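Local coordinates for protein Beta/alpha-amylase (Paenibacillus polymyxa, PDB 3VOC) that hydrolyses alpha-1,4-glucosidic linkages of starch, its glycosyl hydrolase family 14 catalytic domain releasing successive maltose units from the non-reducing chain ends, at residues L136-A141 and H265-S270; T189-F194 and Q221-T226; Y303-L308 and D343-I348. One frame throughout, in Å; residues are numbered along the deposited sequence.

Interaction 1 (L136-A141 and H265-S270); sequences LYASFA and HKNFDS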
loop_
_atom_site.group_PDB
_atom_site.type_symbol
_atom_site.label_atom_id
_atom_site.label_comp_id
_atom_site.label_asym_id
_atom_site.label_seq_id
_atom_site.Cartn_x
_atom_site.Cartn_y
_atom_site.Cartn_z
ATOM N N LEU A 136 9.120 -5.119 15.233
ATOM C CA LEU A 136 8.350 -3.873 15.337
ATOM C C LEU A 136 6.888 -4.160 15.730
ATOM O O LEU A 136 6.290 -3.441 16.554
ATOM C CB LEU A 136 8.423 -3.097 14.011
ATOM C CG LEU A 136 7.551 -1.839 13.884
ATOM C CD1 LEU A 136 8.028 -0.786 14.874
ATOM C CD2 LEU A 136 7.596 -1.302 12.467
ATOM N N TYR A 137 6.311 -5.212 15.151
ATOM C CA TYR A 137 4.921 -5.575 15.468
ATOM C C TYR A 137 4.830 -6.043 16.922
ATOM O O TYR A 137 3.868 -5.730 17.637
ATOM C CB TYR A 137 4.401 -6.673 14.532
ATOM C CG TYR A 137 4.307 -6.328 13.035
ATOM C CD1 TYR A 137 4.392 -5.019 12.576
ATOM C CD2 TYR A 137 4.104 -7.338 12.094
ATOM C CE1 TYR A 137 4.285 -4.728 11.192
ATOM C CE2 TYR A 137 3.992 -7.064 10.721
ATOM C CZ TYR A 137 4.087 -5.766 10.284
ATOM O OH TYR A 137 3.977 -5.507 8.941
ATOM N N ALA A 138 5.833 -6.802 17.349
ATOM C CA ALA A 138 5.927 -7.269 18.732
ATOM C C ALA A 138 5.982 -6.087 19.680
ATOM O O ALA A 138 5.265 -6.041 20.683
ATOM C CB ALA A 138 7.181 -8.171 18.912
ATOM N N SER A 139 6.838 -5.119 19.359
ATOM C CA SER A 139 6.952 -3.949 20.191
ATOM C C SER A 139 5.645 -3.161 20.234
ATOM O O SER A 139 5.250 -2.693 21.306
ATOM C CB SER A 139 8.094 -3.042 19.741
ATOM O OG SER A 139 8.282 -2.036 20.713
ATOM N N PHE A 140 4.983 -3.009 19.083
ATOM C CA PHE A 140 3.703 -2.292 19.061
ATOM C C PHE A 140 2.680 -2.978 19.950
ATOM O O PHE A 140 1.989 -2.336 20.753
ATOM C CB PHE A 140 3.137 -2.185 17.629
ATOM C CG PHE A 140 1.842 -1.444 17.570
ATOM C CD1 PHE A 140 1.811 -0.047 17.639
ATOM C CD2 PHE A 140 0.647 -2.131 17.498
ATOM C CE1 PHE A 140 0.582 0.648 17.628
ATOM C CE2 PHE A 140 -0.576 -1.448 17.492
ATOM C CZ PHE A 140 -0.607 -0.065 17.557
ATOM N N ALA A 141 2.582 -4.296 19.799
ATOM C CA ALA A 141 1.628 -5.091 20.548
ATOM C C ALA A 141 1.866 -4.924 22.046
ATOM O O ALA A 141 0.927 -4.709 22.816
ATOM C CB ALA A 141 1.736 -6.560 20.138
ATOM N N HIS A 265 -0.201 -11.464 12.410
ATOM C CA HIS A 265 -1.104 -12.390 13.088
ATOM C C HIS A 265 -0.479 -12.931 14.357
ATOM O O HIS A 265 -1.129 -13.001 15.395
ATOM C CB HIS A 265 -1.537 -13.531 12.168
ATOM C CG HIS A 265 -2.692 -13.175 11.290
ATOM N ND1 HIS A 265 -3.975 -13.019 11.776
ATOM C CD2 HIS A 265 -2.766 -12.955 9.955
ATOM C CE1 HIS A 265 -4.784 -12.705 10.782
ATOM N NE2 HIS A 265 -4.076 -12.654 9.668
ATOM N N LYS A 266 0.795 -13.283 14.272
ATOM C CA LYS A 266 1.483 -13.884 15.405
ATOM C C LYS A 266 1.526 -12.927 16.590
ATOM O O LYS A 266 1.286 -13.330 17.733
ATOM C CB LYS A 266 2.894 -14.309 15.007
ATOM C CG LYS A 266 3.685 -14.981 16.145
ATOM C CD LYS A 266 5.109 -15.298 15.702
ATOM C CE LYS A 266 5.979 -14.050 15.746
ATOM N NZ LYS A 266 7.436 -14.361 15.647
ATOM N N ASN A 267 1.814 -11.660 16.308
ATOM C CA ASN A 267 1.925 -10.643 17.344
ATOM C C ASN A 267 0.610 -10.019 17.800
ATOM O O ASN A 267 0.512 -9.532 18.927
ATOM C CB ASN A 267 2.904 -9.565 16.883
ATOM C CG ASN A 267 4.347 -10.061 16.906
ATOM O OD1 ASN A 267 4.877 -10.349 17.966
ATOM N ND2 ASN A 267 4.960 -10.204 15.737
ATOM N N PHE A 268 -0.396 -10.019 16.936
ATOM C CA PHE A 268 -1.611 -9.245 17.215
ATOM C C PHE A 268 -2.811 -10.078 17.606
ATOM O O PHE A 268 -3.690 -9.579 18.309
ATOM C CB PHE A 268 -2.016 -8.354 16.023
ATOM C CG PHE A 268 -0.982 -7.332 15.630
ATOM C CD1 PHE A 268 -0.078 -6.811 16.572
ATOM C CD2 PHE A 268 -0.935 -6.858 14.318
ATOM C CE1 PHE A 268 0.883 -5.859 16.203
ATOM C CE2 PHE A 268 0.010 -5.891 13.935
ATOM C CZ PHE A 268 0.922 -5.394 14.870
ATOM N N ASP A 269 -2.885 -11.319 17.124
ATOM C CA ASP A 269 -4.128 -12.082 17.263
ATOM C C ASP A 269 -4.488 -12.405 18.702
ATOM O O ASP A 269 -5.664 -12.449 19.032
ATOM C CB ASP A 269 -4.121 -13.362 16.423
ATOM C CG ASP A 269 -4.333 -13.085 14.941
ATOM O OD1 ASP A 269 -4.452 -11.906 14.553
ATOM O OD2 ASP A 269 -4.335 -14.045 14.163
ATOM N N SER A 270 -3.491 -12.618 19.551
ATOM C CA SER A 270 -3.766 -12.910 20.970
ATOM C C SER A 270 -3.727 -11.661 21.870
ATOM O O SER A 270 -3.953 -11.752 23.068
ATOM C CB SER A 270 -2.819 -13.994 21.485
ATOM O OG SER A 270 -1.492 -13.510 21.484
#

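Interaction 2 (T189-F194 and Q221-T226); sequences TAKNAF and QINPPT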
loop_
_atom_site.group_PDB
_atom_site.type_symbol
_atom_site.label_atom_id
_atom_site.label_comp_id
_atom_site.label_asym_id
_atom_site.label_seq_id
_atom_site.Cartn_x
_atom_site.Cartn_y
_atom_site.Cartn_z
ATOM N N THR A 189 20.674 -8.436 -6.363
ATOM C CA THR A 189 19.900 -9.350 -5.515
ATOM C C THR A 189 18.619 -9.771 -6.223
ATOM O O THR A 189 18.288 -10.952 -6.248
ATOM C CB THR A 189 19.590 -8.715 -4.143
ATOM O OG1 THR A 189 20.821 -8.534 -3.431
ATOM C CG2 THR A 189 18.645 -9.592 -3.304
ATOM N N ALA A 190 17.928 -8.807 -6.814
ATOM C CA ALA A 190 16.703 -9.093 -7.574
ATOM C C ALA A 190 17.009 -9.917 -8.819
ATOM O O ALA A 190 16.319 -10.902 -9.100
ATOM C CB ALA A 190 15.976 -7.802 -7.940
ATOM N N LYS A 191 18.056 -9.529 -9.551
ATOM C CA LYS A 191 18.425 -10.261 -10.763
ATOM C C LYS A 191 18.792 -11.703 -10.429
ATOM O O LYS A 191 18.364 -12.628 -11.121
ATOM C CB LYS A 191 19.549 -9.564 -11.526
ATOM C CG LYS A 191 19.105 -8.240 -12.176
ATOM C CD LYS A 191 20.157 -7.647 -13.097
ATOM C CE LYS A 191 21.415 -7.288 -12.363
ATOM N NZ LYS A 191 22.418 -6.556 -13.236
ATOM N N ASN A 192 19.549 -11.889 -9.354
ATOM C CA ASN A 192 19.912 -13.233 -8.916
ATOM C C ASN A 192 18.731 -14.043 -8.379
ATOM O O ASN A 192 18.645 -15.259 -8.592
ATOM C CB ASN A 192 21.070 -13.166 -7.924
ATOM C CG ASN A 192 22.416 -13.004 -8.635
ATOM O OD1 ASN A 192 22.607 -13.514 -9.750
ATOM N ND2 ASN A 192 23.347 -12.310 -8.001
ATOM N N ALA A 193 17.800 -13.368 -7.715
ATOM C CA ALA A 193 16.601 -14.038 -7.230
ATOM C C ALA A 193 15.758 -14.541 -8.400
ATOM O O ALA A 193 15.208 -15.633 -8.338
ATOM C CB ALA A 193 15.786 -13.115 -6.331
ATOM N N PHE A 194 15.668 -13.748 -9.471
ATOM C CA PHE A 194 14.951 -14.189 -10.676
ATOM C C PHE A 194 15.667 -15.368 -11.341
ATOM O O PHE A 194 15.018 -16.334 -11.741
ATOM C CB PHE A 194 14.764 -13.018 -11.667
ATOM C CG PHE A 194 14.023 -13.384 -12.960
ATOM C CD1 PHE A 194 12.799 -14.062 -12.929
ATOM C CD2 PHE A 194 14.547 -13.010 -14.205
ATOM C CE1 PHE A 194 12.116 -14.369 -14.109
ATOM C CE2 PHE A 194 13.864 -13.309 -15.410
ATOM C CZ PHE A 194 12.651 -13.990 -15.359
ATOM N N GLN A 221 23.264 -14.579 -17.912
ATOM C CA GLN A 221 22.682 -13.808 -19.015
ATOM C C GLN A 221 21.166 -13.630 -18.888
ATOM O O GLN A 221 20.541 -12.976 -19.724
ATOM C CB GLN A 221 22.970 -14.460 -20.365
ATOM C CG GLN A 221 24.426 -14.688 -20.670
ATOM C CD GLN A 221 24.608 -15.485 -21.958
ATOM O OE1 GLN A 221 24.065 -16.578 -22.109
ATOM N NE2 GLN A 221 25.356 -14.921 -22.900
ATOM N N ILE A 222 20.565 -14.248 -17.879
ATOM C CA ILE A 222 19.146 -14.033 -17.621
ATOM C C ILE A 222 18.981 -12.692 -16.914
ATOM O O ILE A 222 19.595 -12.450 -15.877
ATOM C CB ILE A 222 18.548 -15.146 -16.745
ATOM C CG1 ILE A 222 18.609 -16.493 -17.473
ATOM C CG2 ILE A 222 17.107 -14.784 -16.305
ATOM C CD1 ILE A 222 18.291 -17.685 -16.577
ATOM N N ASN A 223 18.139 -11.836 -17.485
ATOM C CA ASN A 223 17.872 -10.517 -16.928
ATOM C C ASN A 223 16.390 -10.174 -16.998
ATOM O O ASN A 223 15.675 -10.748 -17.818
ATOM C CB ASN A 223 18.657 -9.468 -17.706
ATOM C CG ASN A 223 20.123 -9.498 -17.384
ATOM O OD1 ASN A 223 20.530 -9.136 -16.287
ATOM N ND2 ASN A 223 20.932 -9.929 -18.347
ATOM N N PRO A 224 15.932 -9.212 -16.167
ATOM C CA PRO A 224 14.604 -8.629 -16.359
ATOM C C PRO A 224 14.601 -7.856 -17.691
ATOM O O PRO A 224 15.662 -7.732 -18.309
ATOM C CB PRO A 224 14.471 -7.665 -15.168
ATOM C CG PRO A 224 15.435 -8.177 -14.167
ATOM C CD PRO A 224 16.597 -8.637 -14.985
ATOM N N PRO A 225 13.434 -7.337 -18.128
ATOM C CA PRO A 225 13.380 -6.637 -19.417
ATOM C C PRO A 225 14.393 -5.514 -19.473
ATOM O O PRO A 225 14.532 -4.765 -18.521
ATOM C CB PRO A 225 11.959 -6.079 -19.445
ATOM C CG PRO A 225 11.192 -7.062 -18.644
ATOM C CD PRO A 225 12.100 -7.398 -17.506
ATOM N N THR A 226 15.143 -5.471 -20.566
ATOM C CA THR A 226 16.224 -4.512 -20.729
ATOM C C THR A 226 15.723 -3.375 -21.612
ATOM O O THR A 226 16.505 -2.666 -22.253
ATOM C CB THR A 226 17.484 -5.190 -21.320
ATOM O OG1 THR A 226 17.100 -6.068 -22.386
ATOM C CG2 THR A 226 18.201 -6.003 -20.244
HETATM O O HOH W 1 17.868 -11.680 -13.801
#

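Interaction 3 (Y303-L308 and D343-I348); sequences YDYNRL and DTVSSI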
loop_
_atom_site.group_PDB
_atom_site.type_symbol
_atom_site.label_atom_id
_atom_site.label_comp_id
_atom_site.label_asym_id
_atom_site.label_seq_id
_atom_site.Cartn_x
_atom_site.Cartn_y
_atom_site.Cartn_z
ATOM N N TYR A 303 0.387 -8.432 -12.058
ATOM C CA TYR A 303 0.263 -9.268 -13.245
ATOM C C TYR A 303 -1.093 -9.974 -13.277
ATOM O O TYR A 303 -1.675 -10.172 -14.342
ATOM C CB TYR A 303 1.425 -10.276 -13.224
ATOM C CG TYR A 303 1.306 -11.482 -14.134
ATOM C CD1 TYR A 303 1.315 -11.342 -15.526
ATOM C CD2 TYR A 303 1.211 -12.770 -13.593
ATOM C CE1 TYR A 303 1.231 -12.455 -16.358
ATOM C CE2 TYR A 303 1.115 -13.883 -14.409
ATOM C CZ TYR A 303 1.130 -13.716 -15.789
ATOM O OH TYR A 303 1.032 -14.821 -16.588
ATOM N N ASP A 304 -1.599 -10.340 -12.104
ATOM C CA ASP A 304 -2.785 -11.196 -12.017
ATOM C C ASP A 304 -3.506 -10.841 -10.717
ATOM O O ASP A 304 -3.108 -11.280 -9.625
ATOM C CB ASP A 304 -2.346 -12.687 -12.082
ATOM C CG ASP A 304 -3.501 -13.685 -11.919
ATOM O OD1 ASP A 304 -4.622 -13.302 -11.530
ATOM O OD2 ASP A 304 -3.255 -14.892 -12.159
ATOM N N TYR A 305 -4.571 -10.045 -10.832
ATOM C CA TYR A 305 -5.302 -9.619 -9.641
ATOM C C TYR A 305 -6.014 -10.788 -8.961
ATOM O O TYR A 305 -6.169 -10.790 -7.740
ATOM C CB TYR A 305 -6.329 -8.542 -9.980
ATOM C CG TYR A 305 -5.756 -7.177 -10.245
ATOM C CD1 TYR A 305 -4.970 -6.524 -9.290
ATOM C CD2 TYR A 305 -6.028 -6.519 -11.436
ATOM C CE1 TYR A 305 -4.451 -5.264 -9.535
ATOM C CE2 TYR A 305 -5.513 -5.259 -11.686
ATOM C CZ TYR A 305 -4.724 -4.639 -10.733
ATOM O OH TYR A 305 -4.218 -3.379 -10.981
ATOM N N ASN A 306 -6.459 -11.777 -9.736
ATOM C CA ASN A 306 -7.115 -12.938 -9.108
ATOM C C ASN A 306 -6.139 -13.595 -8.130
ATOM O O ASN A 306 -6.486 -13.913 -7.002
ATOM C CB ASN A 306 -7.582 -13.977 -10.145
ATOM C CG ASN A 306 -8.835 -13.548 -10.902
ATOM O OD1 ASN A 306 -9.856 -13.163 -10.308
ATOM N ND2 ASN A 306 -8.777 -13.650 -12.221
ATOM N N ARG A 307 -4.907 -13.797 -8.582
ATOM C CA ARG A 307 -3.914 -14.464 -7.765
ATOM C C ARG A 307 -3.482 -13.593 -6.597
ATOM O O ARG A 307 -3.262 -14.095 -5.507
ATOM C CB ARG A 307 -2.689 -14.814 -8.596
ATOM C CG ARG A 307 -1.868 -15.936 -7.999
ATOM C CD ARG A 307 -0.716 -16.253 -8.929
ATOM N NE ARG A 307 0.441 -15.408 -8.638
ATOM C CZ ARG A 307 1.472 -15.243 -9.457
ATOM N NH1 ARG A 307 1.468 -15.815 -10.654
ATOM N NH2 ARG A 307 2.507 -14.497 -9.082
ATOM N N LEU A 308 -3.320 -12.297 -6.843
ATOM C CA LEU A 308 -2.864 -11.390 -5.791
ATOM C C LEU A 308 -3.900 -11.334 -4.674
ATOM O O LEU A 308 -3.550 -11.378 -3.484
ATOM C CB LEU A 308 -2.629 -9.987 -6.361
ATOM C CG LEU A 308 -2.093 -8.929 -5.375
ATOM C CD1 LEU A 308 -0.725 -9.321 -4.803
ATOM C CD2 LEU A 308 -1.976 -7.597 -6.069
ATOM N N ASP A 343 -14.021 -1.399 -9.829
ATOM C CA ASP A 343 -14.988 -2.484 -10.086
ATOM C C ASP A 343 -14.285 -3.835 -10.219
ATOM O O ASP A 343 -14.713 -4.809 -9.616
ATOM C CB ASP A 343 -15.822 -2.229 -11.341
ATOM C CG ASP A 343 -16.750 -1.034 -11.206
ATOM O OD1 ASP A 343 -16.846 -0.453 -10.102
ATOM O OD2 ASP A 343 -17.382 -0.667 -12.228
ATOM N N THR A 344 -13.200 -3.866 -10.993
ATOM C CA THR A 344 -12.428 -5.096 -11.204
ATOM C C THR A 344 -11.933 -5.682 -9.885
ATOM O O THR A 344 -12.244 -6.827 -9.558
ATOM C CB THR A 344 -11.243 -4.856 -12.163
ATOM O OG1 THR A 344 -11.758 -4.470 -13.445
ATOM C CG2 THR A 344 -10.406 -6.149 -12.326
ATOM N N VAL A 345 -11.190 -4.890 -9.123
ATOM C CA VAL A 345 -10.586 -5.350 -7.874
ATOM C C VAL A 345 -11.672 -5.728 -6.880
ATOM O O VAL A 345 -11.620 -6.808 -6.253
ATOM C CB VAL A 345 -9.632 -4.275 -7.281
ATOM C CG1 VAL A 345 -9.273 -4.591 -5.817
ATOM C CG2 VAL A 345 -8.375 -4.139 -8.143
ATOM N N SER A 346 -12.673 -4.862 -6.766
ATOM C CA SER A 346 -13.787 -5.098 -5.836
ATOM C C SER A 346 -14.573 -6.375 -6.152
ATOM O O SER A 346 -14.886 -7.143 -5.239
ATOM C CB SER A 346 -14.731 -3.883 -5.774
ATOM O OG SER A 346 -14.057 -2.717 -5.307
ATOM N N SER A 347 -14.896 -6.588 -7.426
ATOM C CA SER A 347 -15.606 -7.810 -7.869
ATOM C C SER A 347 -14.827 -9.083 -7.544
ATOM O O SER A 347 -15.402 -10.079 -7.091
ATOM C CB SER A 347 -15.851 -7.785 -9.380
ATOM O OG SER A 347 -16.894 -6.885 -9.706
ATOM N N ILE A 348 -13.524 -9.052 -7.799
ATOM C CA ILE A 348 -12.672 -10.199 -7.486
ATOM C C ILE A 348 -12.642 -10.466 -5.984
ATOM O O ILE A 348 -12.862 -11.604 -5.549
ATOM C CB ILE A 348 -11.257 -10.027 -8.046
ATOM C CG1 ILE A 348 -11.318 -9.939 -9.579
ATOM C CG2 ILE A 348 -10.323 -11.177 -7.542
ATOM C CD1 ILE A 348 -10.019 -9.489 -10.244
#

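Interaction 1 (L136-A141 and H265-S270)
The ring of Phe-268 reaches across from the C-terminal part of helix 240-268 and lodges against one side of helix 127-144, among Tyr-137, Phe-140 and Ala-141. With CG anti to its carbonyl carbon (chi1 -60°), Phe-268 brings CZ to 3.7 Å from CB of Tyr-137. The two rings cross obliquely, centroids 5.6 Å apart and planes at 43°; the far end of the Tyr-137 ring leads away from Phe-268, and the side chain also touches Ile-260, Ala-263 and Ala-264 of helix 240-268. Phe-140, its CG anti to the backbone N, stands at about a right angle to Phe-268; CE1 of Phe-268 lies at the edge of the Phe-140 ring, 4.0 Å from CD2. The methyl of Ala-141 meets the edge of the Phe-268 ring. Both helices belong to the outer layer of the TIM barrel, and Phe-140 and Phe-268 continue inward onto the barrel strands at Ile-78 and Ile-276. The backbones come closest at Ala-138 and Asn-267, 5.4 Å between CA atoms, where the small alanine lets the amide lie against the helix: Asn-267 OD1 is 3.3 Å from Ala-138 CB. ND2 of Asn-267 is held by Asp-134 OD1 and the carbonyl of Ala-263, which fixes the turn of the amide.

Interaction 2 (T189-F194 and Q221-T226)
This contact folds a loop of the excursion between barrel strands 153-156 and 275-279 back onto helix 188-202. The segment 221-226, without regular secondary structure, follows helix 205-212 and passes alongside the earlier helix, nearest at Lys-191 and Asn-223, whose CA atoms are 6.2 Å apart. Phe-194 points at the loop, with CG anti to the backbone N (chi1 180°), and meets Ile-222 at about a right angle: its CE2 lies 3.7 Å from CG2 of Ile-222, and CD2 of the same ring is almost as near to that methyl. The carbonyl O of Asn-223 stands at the ring edge, near its plane, and also accepts a hydrogen bond from Tyr-241 OH.

One turn back, the aliphatic part of Lys-191 covers the other part of the loop. Its CG packs 3.8 Å from CD of Pro-224, the chain crossing the pyrrolidine ring at about a right angle. A bend at chi3 (-63°) then turns the tip so that NZ can form its salt bridge with Glu-188, while CD lies 3.5 Å from OD1 of Asn-223, the two side chains running side by side in the same direction. Between these two patches a water bridges the backbones, donating to Lys-191 O at 2.9 Å and to Ile-222 O at 2.8 Å; it sits in the plane of the Phe-194 ring, at its edge. Ile-222 O also accepts from Arg-195 NE, so two donors satisfy this carbonyl. Ile-222 packs further on Ile-208 and Trp-212, and Pro-224 on Phe-245, while the Phe-194 ring meets Trp-248. The result is a small apolar core, edged by a water bridge and closed by helix 240-268, within a long beta-alpha connection inserted into a TIM barrel.

Interaction 3 (Y303-L308 and D343-I348)
The first turn of helix 305-315 lies beside the middle of helix 338-352, with CA atoms 7.0 Å apart at Tyr-305 and Val-345 and 6.4 Å at Asn-306 and Ile-348. Asp-304 is the N-cap of the first helix: its OD1 accepts from Arg-307 N at 3.0 Å, the N-H meeting it from above the carboxylate plane. Tyr-305, with CG anti to its carbonyl carbon, presents a ring face to Val-345. CG2 of Val-345 stands over the ring centre, 4.3 Å from the centroid and 10° off the normal, a CH-pi contact. The hydroxyl of Tyr-305 is hydrogen-bonded to Glu-297 OE1. Ile-348 reaches the first turn of helix 305-315 at two points: its CD1 lies 3.8 Å from CB of Tyr-305, and its CG2 3.4 Å from OD1 of Asn-306, whose side chain crosses it at about a right angle. Ile-309, one turn along helix 305-315, extends the apolar seam to Val-345 and Ile-348. Val-345 then continues inward onto Leu-319 and Phe-321 of barrel strand 318-321, while helix 240-268 flanks helix 305-315 through Leu-308 and Arg-307.

All three contacts lie in the single family 14 domain, around its eight-stranded parallel barrel, and none touches another. Along the chain interaction 2 is nested inside the loop closed by interaction 1, and interaction 3 follows both. Interactions 1 and 2 have centres 35 Å apart, 1 and 3 29 Å, and 2 and 3 26 Å. Helix 240-268 relates them: its C-terminal part takes part in interaction 1, while residues nearer its start cover interaction 2 and flank interaction 3. Interactions 1 and 3 pair helices of the barrel's outer layer, whereas interaction 2 organises an excursion beyond it. Interaction 1 lies near the calcium site; interaction 3 is nearer His-284 and Thr-322, which probably bind substrate.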